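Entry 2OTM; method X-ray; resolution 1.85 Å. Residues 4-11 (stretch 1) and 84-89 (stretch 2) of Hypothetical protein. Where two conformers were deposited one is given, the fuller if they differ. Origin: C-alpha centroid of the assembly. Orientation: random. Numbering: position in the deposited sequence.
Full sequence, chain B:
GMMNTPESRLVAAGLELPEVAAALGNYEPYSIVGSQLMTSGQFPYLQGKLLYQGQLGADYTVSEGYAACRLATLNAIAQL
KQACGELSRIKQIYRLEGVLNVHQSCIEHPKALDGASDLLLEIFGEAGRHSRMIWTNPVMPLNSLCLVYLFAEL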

# COMPACT_ATOMS: atom_id res chain seq x y z
N ASN B 4 -14.39 -19.61 23.19
CA ASN B 4 -13.04 -19.34 22.72
C ASN B 4 -13.08 -18.27 21.66
O ASN B 4 -12.79 -18.52 20.48
CB ASN B 4 -12.46 -20.63 22.18
CG ASN B 4 -12.55 -21.75 23.18
OD1 ASN B 4 -11.86 -21.72 24.21
ND2 ASN B 4 -13.45 -22.73 22.94
N THR B 5 -13.45 -17.07 22.11
CA THR B 5 -13.57 -15.91 21.25
C THR B 5 -12.23 -15.17 21.27
O THR B 5 -11.42 -15.37 22.18
CB THR B 5 -14.63 -14.95 21.79
OG1 THR B 5 -14.28 -14.61 23.13
CG2 THR B 5 -16.08 -15.55 21.75
N PRO B 6 -12.00 -14.29 20.28
CA PRO B 6 -10.81 -13.43 20.34
C PRO B 6 -10.78 -12.60 21.64
O PRO B 6 -9.74 -12.43 22.27
CB PRO B 6 -10.96 -12.55 19.09
CG PRO B 6 -11.79 -13.40 18.17
CD PRO B 6 -12.80 -14.03 19.08
N GLU B 7 -11.94 -12.15 22.06
CA GLU B 7 -12.06 -11.43 23.31
C GLU B 7 -11.53 -12.26 24.49
O GLU B 7 -10.82 -11.72 25.32
CB GLU B 7 -13.49 -10.99 23.55
CG GLU B 7 -14.00 -9.87 22.65
CD GLU B 7 -14.58 -10.33 21.30
OE1 GLU B 7 -14.43 -11.51 20.91
OE2 GLU B 7 -15.17 -9.45 20.62
N SER B 8 -11.86 -13.56 24.56
CA SER B 8 -11.36 -14.38 25.68
C SER B 8 -9.84 -14.52 25.64
O SER B 8 -9.17 -14.57 26.69
CB SER B 8 -12.05 -15.75 25.71
OG SER B 8 -11.69 -16.53 24.60
N ARG B 9 -9.29 -14.55 24.43
CA ARG B 9 -7.84 -14.67 24.27
C ARG B 9 -7.11 -13.39 24.69
O ARG B 9 -6.00 -13.45 25.24
CB ARG B 9 -7.50 -15.04 22.85
CG ARG B 9 -7.96 -16.44 22.47
CD ARG B 9 -7.59 -16.73 21.03
NE ARG B 9 -8.33 -17.86 20.50
CZ ARG B 9 -9.31 -17.83 19.59
NH1 ARG B 9 -9.71 -16.70 19.02
NH2 ARG B 9 -9.89 -18.98 19.23
N LEU B 10 -7.73 -12.24 24.41
CA LEU B 10 -7.21 -10.97 24.91
C LEU B 10 -7.21 -11.00 26.45
O LEU B 10 -6.23 -10.62 27.09
CB LEU B 10 -8.05 -9.79 24.40
CG LEU B 10 -7.91 -9.43 22.91
CD1 LEU B 10 -9.08 -8.57 22.44
CD2 LEU B 10 -6.55 -8.72 22.58
N VAL B 11 -8.31 -11.45 27.04
CA VAL B 11 -8.38 -11.54 28.50
C VAL B 11 -7.28 -12.47 28.99
O VAL B 11 -6.51 -12.11 29.88
CB VAL B 11 -9.76 -12.02 28.98
CG1 VAL B 11 -9.72 -12.35 30.49
CG2 VAL B 11 -10.83 -10.98 28.66
N CYS B 84 -17.33 -4.22 14.33
CA CYS B 84 -18.16 -5.42 14.16
C CYS B 84 -18.83 -5.94 15.41
O CYS B 84 -19.65 -6.84 15.32
CB CYS B 84 -17.39 -6.52 13.45
SG CYS B 84 -16.05 -7.13 14.40
N GLY B 85 -18.53 -5.35 16.56
CA GLY B 85 -19.22 -5.69 17.81
C GLY B 85 -18.64 -6.90 18.51
O GLY B 85 -18.26 -6.80 19.69
N GLU B 86 -18.59 -8.03 17.81
CA GLU B 86 -18.06 -9.27 18.31
C GLU B 86 -16.96 -9.64 17.34
O GLU B 86 -17.22 -9.79 16.15
CB GLU B 86 -19.15 -10.34 18.32
CG GLU B 86 -20.21 -10.15 19.41
CD GLU B 86 -19.67 -10.42 20.81
OE1 GLU B 86 -18.77 -11.28 20.98
OE2 GLU B 86 -20.15 -9.77 21.76
N LEU B 87 -15.75 -9.79 17.85
CA LEU B 87 -14.61 -10.12 17.02
C LEU B 87 -14.74 -11.53 16.41
O LEU B 87 -14.07 -11.83 15.43
CB LEU B 87 -13.31 -9.98 17.82
CG LEU B 87 -12.84 -8.55 18.14
CD1 LEU B 87 -11.68 -8.58 19.11
CD2 LEU B 87 -12.46 -7.77 16.87
N SER B 88 -15.61 -12.37 16.98
CA SER B 88 -15.96 -13.66 16.36
C SER B 88 -16.56 -13.54 14.97
O SER B 88 -16.61 -14.49 14.22
CB SER B 88 -16.98 -14.40 17.23
OG SER B 88 -16.39 -14.76 18.45
N ARG B 89 -17.09 -12.37 14.68
CA ARG B 89 -17.70 -12.08 13.37
C ARG B 89 -16.68 -11.97 12.24
O ARG B 89 -17.02 -12.05 11.04
CB ARG B 89 -18.57 -10.84 13.45
CG ARG B 89 -19.77 -11.04 14.41
CD ARG B 89 -20.63 -9.80 14.63
NE ARG B 89 -21.72 -10.18 15.55
CZ ARG B 89 -22.32 -9.40 16.45
NH1 ARG B 89 -22.00 -8.12 16.59
NH2 ARG B 89 -23.27 -9.91 17.23
O HOH W 1 -16.66 -12.39 19.67

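The contact joins the start of a helix, Pro-6 onward, to a turn that leaves another helix and tightens into a short 3-10 segment from Leu-87 to Arg-89. The backbones come closest where Thr-5 CA lies 5.9 Å from Ser-88 CA and Pro-6 CA lies 6.0 Å from Leu-87 CA, so the register runs in opposite senses along the two stretches.

Stretch 2 begins by building its own turn. Cys-84 does not touch stretch 1, but its carbonyl oxygen receives Arg-89 NH1 at 3.0 Å, and Glu-86 N makes a weak bond to the same Cys-84 O, also at 3.0 Å. Gly-85 makes the exit from the helix with positive phi, a conformation that favours glycine; an ideal CB here would lie 2.7 Å from Arg-89 NH1, so the absence of a side chain also leaves room for the arginine.

Glu-86 leaves the backbone sideways, but its end comes nearer, with Glu-86 OE1 4.1 Å from Glu-7 OE2. The two like charges lie close together, and water 1 bridges them, donating to Glu-7 OE1 and to Glu-86 OE1, each at 2.7 Å, and accepting from Ser-88 N at 2.9 Å. Glu-86 also steadies the 3-10 segment, its O accepting from Arg-89 N at 3.0 Å.

Leu-87 is the centre of the pairing, with the largest area covered by the other stretch. Its backbone donates directly across the contact, Leu-87 N to Glu-7 OE2 at 2.9 Å and 174°, an almost linear bond that gives a free amide at the start of the 3-10 segment a charged acceptor. Glu-7 starts sideways, yet its chi angles of -71° and 86° bring the carboxylate to this amide. The leucine side chain meets apolar partners: Leu-87 CB packs on Pro-6 CB at 3.7 Å, and Leu-87 CD1 reaches Leu-10 CD1 at 4.2 Å, one helical turn farther along.

Ser-88 closes the edge. Its OG lies 3.4 Å from Thr-5 CG2 and 3.7 Å from Pro-6 CD, van der Waals contacts with carbon. The methyl of Thr-5 makes this contact, while its hydroxyl caps the helix: Ser-8 N donates to Thr-5 OG1 at 3.0 Å, while Ser-8 OG donates to Thr-5 O at 2.7 Å.

The rule to read here is economical: one carboxylate takes a free amide directly and the next through water, while proline and leucine on the helix receive a single leucine from the turn.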